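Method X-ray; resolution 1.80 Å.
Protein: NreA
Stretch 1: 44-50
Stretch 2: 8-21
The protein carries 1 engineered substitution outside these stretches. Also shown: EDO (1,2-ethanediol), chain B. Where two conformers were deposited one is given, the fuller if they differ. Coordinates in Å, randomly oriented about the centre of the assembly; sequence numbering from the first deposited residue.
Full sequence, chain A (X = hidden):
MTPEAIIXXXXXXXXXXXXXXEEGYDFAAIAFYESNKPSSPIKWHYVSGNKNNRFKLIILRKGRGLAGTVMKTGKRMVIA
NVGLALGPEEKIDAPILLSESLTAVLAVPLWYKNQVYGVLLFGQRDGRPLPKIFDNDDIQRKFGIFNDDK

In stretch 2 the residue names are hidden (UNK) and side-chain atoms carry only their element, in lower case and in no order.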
ATOM      1  N   TRP A  44      -6.522   2.440  -4.711  1.00 21.61           N
ATOM      2  CA  TRP A  44      -5.262   3.131  -4.553  1.00 19.66           C
ATOM      3  C   TRP A  44      -5.456   4.540  -5.133  1.00 21.54           C
ATOM      4  O   TRP A  44      -5.579   4.689  -6.369  1.00 23.44           O
ATOM      5  CB  TRP A  44      -4.134   2.404  -5.220  1.00 19.56           C
ATOM      6  CG  TRP A  44      -3.901   1.007  -4.700  1.00 18.63           C
ATOM      7  CD1 TRP A  44      -4.294  -0.149  -5.279  1.00 19.71           C
ATOM      8  CD2 TRP A  44      -3.282   0.669  -3.466  1.00 18.09           C
ATOM      9  NE1 TRP A  44      -3.879  -1.237  -4.462  1.00 21.31           N
ATOM     10  CE2 TRP A  44      -3.313  -0.737  -3.329  1.00 19.91           C
ATOM     11  CE3 TRP A  44      -2.741   1.442  -2.420  1.00 16.99           C
ATOM     12  CZ2 TRP A  44      -2.744  -1.391  -2.224  1.00 20.03           C
ATOM     13  CZ3 TRP A  44      -2.222   0.819  -1.336  1.00 18.16           C
ATOM     14  CH2 TRP A  44      -2.209  -0.586  -1.225  1.00 18.27           C
ATOM     15  N   HIS A  45      -5.541   5.501  -4.238  1.00 19.81           N
ATOM     16  CA  HIS A  45      -5.902   6.898  -4.545  0.51 21.36           C
ATOM     17  C   HIS A  45      -4.647   7.684  -4.954  1.00 25.23           C
ATOM     18  O   HIS A  45      -4.731   8.545  -5.831  1.00 26.11           O
ATOM     19  CB  HIS A  45      -6.577   7.630  -3.359  0.51 22.44           C
ATOM     20  CG  HIS A  45      -8.052   7.339  -3.183  0.51 22.44           C
ATOM     21  ND1 HIS A  45      -8.538   6.090  -2.881  0.51 23.74           N
ATOM     22  CD2 HIS A  45      -9.141   8.144  -3.274  0.51 25.36           C
ATOM     23  CE1 HIS A  45      -9.858   6.118  -2.835  0.51 20.19           C
ATOM     24  NE2 HIS A  45     -10.249   7.364  -3.030  0.51 26.31           N
ATOM     25  N   TYR A  46      -3.563   7.435  -4.252  1.00 20.78           N
ATOM     26  CA  TYR A  46      -2.248   8.102  -4.507  1.00 21.78           C
ATOM     27  C   TYR A  46      -1.160   7.107  -4.685  1.00 23.31           C
ATOM     28  O   TYR A  46      -1.134   6.093  -3.999  1.00 19.06           O
ATOM     29  CB  TYR A  46      -1.860   9.071  -3.376  1.00 22.74           C
ATOM     30  CG  TYR A  46      -2.872  10.131  -3.112  1.00 24.08           C
ATOM     31  CD1 TYR A  46      -2.892  11.273  -3.863  1.00 30.80           C
ATOM     32  CD2 TYR A  46      -3.855   9.951  -2.133  1.00 28.85           C
ATOM     33  CE1 TYR A  46      -3.854  12.253  -3.638  1.00 35.29           C
ATOM     34  CE2 TYR A  46      -4.826  10.915  -1.903  1.00 34.51           C
ATOM     35  CZ  TYR A  46      -4.846  12.037  -2.689  1.00 33.86           C
ATOM     36  OH  TYR A  46      -5.792  12.979  -2.406  1.00 40.17           O
ATOM     37  N   VAL A  47      -0.249   7.351  -5.632  1.00 21.14           N
ATOM     38  CA  VAL A  47       0.916   6.483  -5.817  1.00 21.48           C
ATOM     39  C   VAL A  47       2.164   7.359  -5.999  1.00 25.04           C
ATOM     40  O   VAL A  47       2.031   8.560  -6.416  1.00 23.36           O
ATOM     41  CB  VAL A  47       0.829   5.507  -7.018  1.00 20.25           C
ATOM     42  CG1 VAL A  47      -0.257   4.484  -6.880  1.00 20.00           C
ATOM     43  CG2 VAL A  47       0.729   6.256  -8.323  1.00 22.07           C
ATOM     44  N   SER A  48       3.347   6.800  -5.757  1.00 22.79           N
ATOM     45  CA  SER A  48       4.601   7.613  -5.939  1.00 23.09           C
ATOM     46  C   SER A  48       5.617   6.631  -6.434  1.00 25.11           C
ATOM     47  O   SER A  48       5.658   5.464  -5.961  1.00 23.21           O
ATOM     48  CB  SER A  48       5.030   8.263  -4.646  1.00 23.91           C
ATOM     49  OG  SER A  48       6.304   8.877  -4.794  1.00 25.13           O
ATOM     50  N   GLY A  49       6.400   7.028  -7.431  1.00 21.92           N
ATOM     51  CA  GLY A  49       7.350   6.077  -8.029  1.00 21.06           C
ATOM     52  C   GLY A  49       6.696   4.990  -8.912  1.00 19.77           C
ATOM     53  O   GLY A  49       7.332   3.995  -9.264  1.00 21.25           O
ATOM     54  N   ASN A  50       5.487   5.222  -9.338  1.00 20.54           N
ATOM     55  CA  ASN A  50       4.751   4.298 -10.155  1.00 19.57           C
ATOM     56  C   ASN A  50       5.336   4.206 -11.542  1.00 25.28           C
ATOM     57  O   ASN A  50       5.739   5.234 -12.155  1.00 20.95           O
ATOM     58  CB  ASN A  50       3.260   4.650 -10.231  1.00 20.03           C
ATOM     59  CG  ASN A  50       2.981   5.999 -10.868  1.00 22.22           C
ATOM     60  OD1 ASN A  50       3.484   7.036 -10.404  1.00 22.72           O
ATOM     61  ND2 ASN A  50       2.185   6.005 -11.903  1.00 21.80           N
ATOM     62  N   UNK A   8      -5.509  15.619  -6.493  1.00 90.05           N
ATOM     63  CA  UNK A   8      -6.490  15.447  -5.379  1.00 84.78           C
ATOM     64  C   UNK A   8      -5.775  15.711  -4.073  1.00 74.28           C
ATOM     65  O   UNK A   8      -4.975  14.912  -3.671  1.00 79.68           O
ATOM     66  o   UNK A   8      -9.509  12.046  -7.014  1.00117.44           O
ATOM     67  c   UNK A   8      -7.076  14.033  -5.401  1.00 93.57           C
ATOM     68  o   UNK A   8      -7.438  11.403  -6.650  1.00109.47           O
ATOM     69  c   UNK A   8      -7.874  13.745  -6.667  1.00102.53           C
ATOM     70  c   UNK A   8      -8.304  12.295  -6.784  1.00109.52           C
ATOM     71  N   UNK A   9      -6.063  16.827  -3.414  1.00 69.48           N
ATOM     72  CA  UNK A   9      -5.252  17.332  -2.296  1.00 64.84           C
ATOM     73  C   UNK A   9      -3.772  17.017  -2.505  1.00 65.77           C
ATOM     74  O   UNK A   9      -3.233  15.968  -2.063  1.00 59.96           O
ATOM     75  o   UNK A   9      -4.200  16.746   0.826  1.00 63.95           O
ATOM     76  c   UNK A   9      -5.734  16.837  -0.950  1.00 65.99           C
ATOM     77  o   UNK A   9      -5.128  18.697   0.418  1.00 71.91           O
ATOM     78  c   UNK A   9      -4.977  17.470   0.185  1.00 67.09           C
ATOM     79  N   UNK A  10      -3.146  17.938  -3.237  1.00 57.59           N
ATOM     80  CA  UNK A  10      -1.727  17.930  -3.523  1.00 62.42           C
ATOM     81  C   UNK A  10      -0.840  17.654  -2.304  1.00 53.41           C
ATOM     82  O   UNK A  10       0.272  17.218  -2.485  1.00 50.95           O
ATOM     83  c   UNK A  10      -1.308  19.281  -4.141  1.00 69.25           C
ATOM     84  n   UNK A  10      -2.362  22.233  -7.549  1.00 83.49           N
ATOM     85  n   UNK A  10      -1.579  21.557  -9.602  1.00 84.30           N
ATOM     86  c   UNK A  10      -0.548  20.368  -6.250  1.00 79.74           C
ATOM     87  n   UNK A  10      -0.710  20.583  -7.694  1.00 88.99           N
ATOM     88  c   UNK A  10      -1.612  19.463  -5.629  1.00 70.65           C
ATOM     89  c   UNK A  10      -1.545  21.461  -8.273  1.00 87.00           C
ATOM     90  N   UNK A  11      -1.308  17.939  -1.092  1.00 54.34           N
ATOM     91  CA  UNK A  11      -0.541  17.675   0.130  1.00 53.31           C
ATOM     92  C   UNK A  11      -0.333  16.183   0.339  1.00 51.17           C
ATOM     93  O   UNK A  11       0.769  15.755   0.709  1.00 43.63           O
ATOM     94  n   UNK A  11      -1.891  17.481   7.364  1.00102.57           N
ATOM     95  c   UNK A  11      -1.983  18.236   6.268  1.00 98.04           C
ATOM     96  c   UNK A  11      -1.532  18.516   3.836  1.00 73.86           C
ATOM     97  c   UNK A  11      -1.244  18.278   1.351  1.00 60.10           C
ATOM     98  c   UNK A  11      -0.770  17.805   2.723  1.00 66.08           C
ATOM     99  n   UNK A  11      -1.493  17.788   5.109  1.00 82.66           N
ATOM    100  n   UNK A  11      -2.569  19.434   6.353  1.00106.06           N
ATOM    101  N   UNK A  12      -1.388  15.391   0.137  1.00 42.13           N
ATOM    102  CA  UNK A  12      -1.196  13.922   0.135  1.00 40.97           C
ATOM    103  C   UNK A  12      -0.197  13.485  -0.897  1.00 33.74           C
ATOM    104  O   UNK A  12       0.661  12.672  -0.537  1.00 32.87           O
ATOM    105  c   UNK A  12      -3.056  12.735   1.286  1.00 43.11           C
ATOM    106  c   UNK A  12      -3.615  13.699   2.121  1.00 53.02           C
ATOM    107  c   UNK A  12      -3.522  11.074   2.966  1.00 50.61           C
ATOM    108  c   UNK A  12      -4.137  13.357   3.364  1.00 54.57           C
ATOM    109  c   UNK A  12      -3.004  11.418   1.734  1.00 48.35           C
ATOM    110  c   UNK A  12      -4.085  12.042   3.791  1.00 54.50           C
ATOM    111  c   UNK A  12      -2.475  13.127  -0.021  1.00 37.15           C
ATOM    112  N   UNK A  13      -0.302  13.949  -2.150  1.00 32.16           N
ATOM    113  CA  UNK A  13       0.632  13.496  -3.188  1.00 32.43           C
ATOM    114  C   UNK A  13       2.068  13.879  -2.845  1.00 38.49           C
ATOM    115  O   UNK A  13       2.986  13.074  -2.935  1.00 30.84           O
ATOM    116  c   UNK A  13       0.275  14.044  -4.546  1.00 29.65           C
ATOM    117  c   UNK A  13       1.103  12.106  -5.914  1.00 37.26           C
ATOM    118  o   UNK A  13       2.114  11.391  -5.734  1.00 36.28           O
ATOM    119  n   UNK A  13      -0.084  11.604  -6.250  1.00 31.47           N
ATOM    120  c   UNK A  13       1.148  13.609  -5.712  1.00 32.06           C
ATOM    121  N   UNK A  14       2.271  15.137  -2.465  1.00 37.53           N
ATOM    122  CA  UNK A  14       3.639  15.633  -2.250  1.00 37.21           C
ATOM    123  C   UNK A  14       4.274  14.981  -1.040  1.00 31.30           C
ATOM    124  O   UNK A  14       5.494  14.685  -1.045  1.00 32.30           O
ATOM    125  o   UNK A  14       2.880  19.845  -1.659  1.00 58.32           O
ATOM    126  o   UNK A  14       2.959  20.291  -3.804  1.00 54.89           O
ATOM    127  c   UNK A  14       3.649  17.158  -2.016  1.00 43.15           C
ATOM    128  c   UNK A  14       3.054  19.491  -2.864  1.00 50.14           C
ATOM    129  c   UNK A  14       3.342  18.016  -3.226  1.00 50.60           C
ATOM    130  N   UNK A  15       3.501  14.838   0.013  1.00 27.32           N
ATOM    131  CA  UNK A  15       3.976  14.169   1.204  1.00 32.20           C
ATOM    132  C   UNK A  15       4.314  12.722   0.854  1.00 31.59           C
ATOM    133  O   UNK A  15       5.343  12.201   1.269  1.00 29.48           O
ATOM    134  c   UNK A  15       3.486  13.509   3.529  1.00 44.30           C
ATOM    135  c   UNK A  15       2.949  14.177   2.314  1.00 37.05           C
ATOM    136  o   UNK A  15       2.627  15.537   2.628  1.00 46.72           O
ATOM    137  N   UNK A  16       3.452  12.084   0.057  1.00 25.01           N
ATOM    138  CA  UNK A  16       3.744  10.680  -0.302  1.00 26.30           C
ATOM    139  C   UNK A  16       5.024  10.619  -1.075  1.00 25.04           C
ATOM    140  O   UNK A  16       5.852   9.759  -0.809  1.00 23.78           O
ATOM    141  c   UNK A  16       2.751   8.502  -1.386  1.00 21.88           C
ATOM    142  c   UNK A  16       2.830   7.624  -0.125  1.00 21.02           C
ATOM    143  c   UNK A  16       2.558   9.993  -1.051  1.00 22.69           C
ATOM    144  c   UNK A  16       1.673   7.999  -2.331  1.00 21.01           C
ATOM    145  N   UNK A  17       5.255  11.538  -2.005  1.00 24.20           N
ATOM    146  CA  UNK A  17       6.471  11.492  -2.787  1.00 28.81           C
ATOM    147  C   UNK A  17       7.722  11.703  -1.934  1.00 27.60           C
ATOM    148  O   UNK A  17       8.755  11.040  -2.149  1.00 29.11           O
ATOM    149  o   UNK A  17       5.117  13.314  -5.633  1.00 33.72           O
ATOM    150  c   UNK A  17       5.501  12.310  -4.998  1.00 33.24           C
ATOM    151  o   UNK A  17       5.186  11.173  -5.361  1.00 26.58           O
ATOM    152  c   UNK A  17       6.485  12.570  -3.862  1.00 27.81           C
ATOM    153  N   UNK A  18       7.608  12.626  -0.986  1.00 30.05           N
ATOM    154  CA  UNK A  18       8.726  12.961  -0.112  1.00 33.32           C
ATOM    155  C   UNK A  18       9.068  11.719   0.720  1.00 29.43           C
ATOM    156  O   UNK A  18      10.223  11.295   0.668  1.00 28.27           O
ATOM    157  c   UNK A  18       8.916  15.208   2.995  1.00 47.28           C
ATOM    158  n   UNK A  18       9.612  17.499   3.800  1.00 62.14           N
ATOM    159  c   UNK A  18       8.364  14.123   0.803  1.00 36.27           C
ATOM    160  c   UNK A  18       9.494  14.628   1.708  1.00 38.72           C
ATOM    161  c   UNK A  18       8.639  16.704   2.974  1.00 55.48           C
ATOM    162  N   UNK A  19       8.083  11.202   1.472  1.00 29.88           N
ATOM    163  CA  UNK A  19       8.231  10.018   2.364  1.00 32.56           C
ATOM    164  C   UNK A  19       8.778   8.780   1.649  1.00 29.76           C
ATOM    165  O   UNK A  19       9.661   8.100   2.171  1.00 28.43           O
ATOM    166  c   UNK A  19       6.542  10.793   4.053  1.00 48.81           C
ATOM    167  c   UNK A  19       6.923   9.650   3.092  1.00 38.24           C
ATOM    168  c   UNK A  19       7.091   8.428   4.012  1.00 46.45           C
ATOM    169  c   UNK A  19       5.246  10.560   4.801  1.00 48.05           C
ATOM    170  N   UNK A  20       8.239   8.481   0.477  1.00 30.16           N
ATOM    171  CA  UNK A  20       8.709   7.342  -0.304  1.00 24.51           C
ATOM    172  C   UNK A  20      10.245   7.466  -0.520  1.00 27.87           C
ATOM    173  O   UNK A  20      11.025   6.525  -0.294  1.00 25.20           O
ATOM    174  n   UNK A  20       8.452   7.204  -4.770  1.00 25.37           N
ATOM    175  n   UNK A  20      10.577   6.499  -5.333  1.00 29.76           N
ATOM    176  n   UNK A  20       9.666   8.361  -6.307  1.00 28.00           N
ATOM    177  c   UNK A  20       9.564   7.339  -5.470  1.00 26.55           C
ATOM    178  c   UNK A  20       8.677   6.287  -2.510  1.00 25.10           C
ATOM    179  c   UNK A  20       7.981   7.278  -1.639  1.00 25.23           C
ATOM    180  c   UNK A  20       8.124   6.067  -3.853  1.00 25.81           C
ATOM    181  N   UNK A  21      10.686   8.645  -0.976  1.00 24.10           N
ATOM    182  CA  UNK A  21      12.075   8.830  -1.337  1.00 23.11           C
ATOM    183  C   UNK A  21      12.994   8.845  -0.080  1.00 23.37           C
ATOM    184  O   UNK A  21      14.071   8.200  -0.083  1.00 24.91           O
ATOM    185  c   UNK A  21      11.734  11.391  -4.398  1.00 32.99           C
ATOM    186  n   UNK A  21      10.465  13.219  -5.626  1.00 39.23           N
ATOM    187  c   UNK A  21      11.557  10.069  -3.519  1.00 27.51           C
ATOM    188  c   UNK A  21      12.233  10.131  -2.142  1.00 25.76           C
ATOM    189  c   UNK A  21      10.450  12.194  -4.563  1.00 32.27           C
TER
HETATM  190  C1  EDO B 201      -3.979  -4.395  -4.232  1.00 21.81           C
HETATM  191  O1  EDO B 201      -3.287  -4.059  -5.222  1.00 33.37           O
HETATM  192  C2  EDO B 201      -3.283  -4.960  -3.188  1.00 25.41           C
HETATM  193  O2  EDO B 201      -4.174  -4.745  -2.189  1.00 37.36           O

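Position 8 carries three side-chain carbons, the third bearing two oxygens, which marks a carboxylate on a two-methylene arm. Its CB lies 3.4 Å from Tyr46 OH, and the side chain is poorly ordered. This is Glu8. Its main chain makes the stronger contact, because Tyr46 OH donates a very short hydrogen bond of 2.5 Å to Glu8 O, although the place of that carbonyl is less certain. Position 9 has two carbons, the second with two oxygens, and barely touches the strand. It is Asp9, the N-cap of the helix: its OD1 accepts from the backbone N of position 12 at 3.2 Å.

Positions 10 and 11 each show three carbons, a nitrogen and then a carbon holding two more nitrogens. In both, the CA-to-CB bond points away from stretch 1, and the side chains touch nothing there; they are Arg10 and Arg11, exposed and poorly ordered. At position 12 one carbon leads to a ring of six carbons with no heteroatom, so the residue is Phe12. Its CB sits over one face of the Tyr46 ring, 3.7 Å from Tyr46 CZ, in a CH-pi contact. The two ring planes are near parallel, at 28°, but slid apart with centroids separated by 5.6 Å, so they barely overlap.

Position 13 has three carbons, the third carrying one oxygen and one nitrogen, the pattern of Gln13. This amide end comes near the edge of the Tyr46 ring and the carbonyl of Val47, but its orientation is uncertain. Position 14, three carbons ending in two oxygens, is Glu14, and position 15, one carbon carrying an oxygen and a carbon, is Thr15; neither reaches the strand. Thr15 OG1 instead donates to Arg11 O at 2.7 Å.

Position 16 has four carbons forked at the second; its CA-to-CB bond points toward the strand and a terminal carbon lies against Tyr46. It is Leu16, whose CD2 packs 3.8 Å from Tyr46 CB. Position 17 has two carbons, the second with two oxygens: Asp17. Its OD1 accepts a 2.6 Å hydrogen bond from Ser48 OG. Position 18, four carbons in a row ending in nitrogen, is Lys18, directed away. Position 19, four carbons forked at the first with one longer arm, is Ile19, out of reach.

Position 20 again has three carbons, a nitrogen and a carbon with two nitrogens, but here the CA-to-CB bond points toward the strand. It is Arg20, whose NE donates to Ser48 OG at 2.7 Å, while Gly49 CA lies over one face of the guanidinium. Position 21, four carbons in a row ending in nitrogen, is Lys21, without contact.

The helix crosses the strand at 34°, with an axial closest approach of 7.8 Å. Tyr46 and Ser48, alternate residues of the strand, both point toward it. Tyr46 offers its ring face to Phe12 CB, and its CB packs against Leu16 CD2, whereas Ser48 OG donates to Asp17 and accepts from Arg20, linking two helix side chains through one hydroxyl. Apolar packing and polar anchoring thus meet along a contact that buries 554 Å².

Stretch 2, residues 8-21: EDRRFQETLDKIRK
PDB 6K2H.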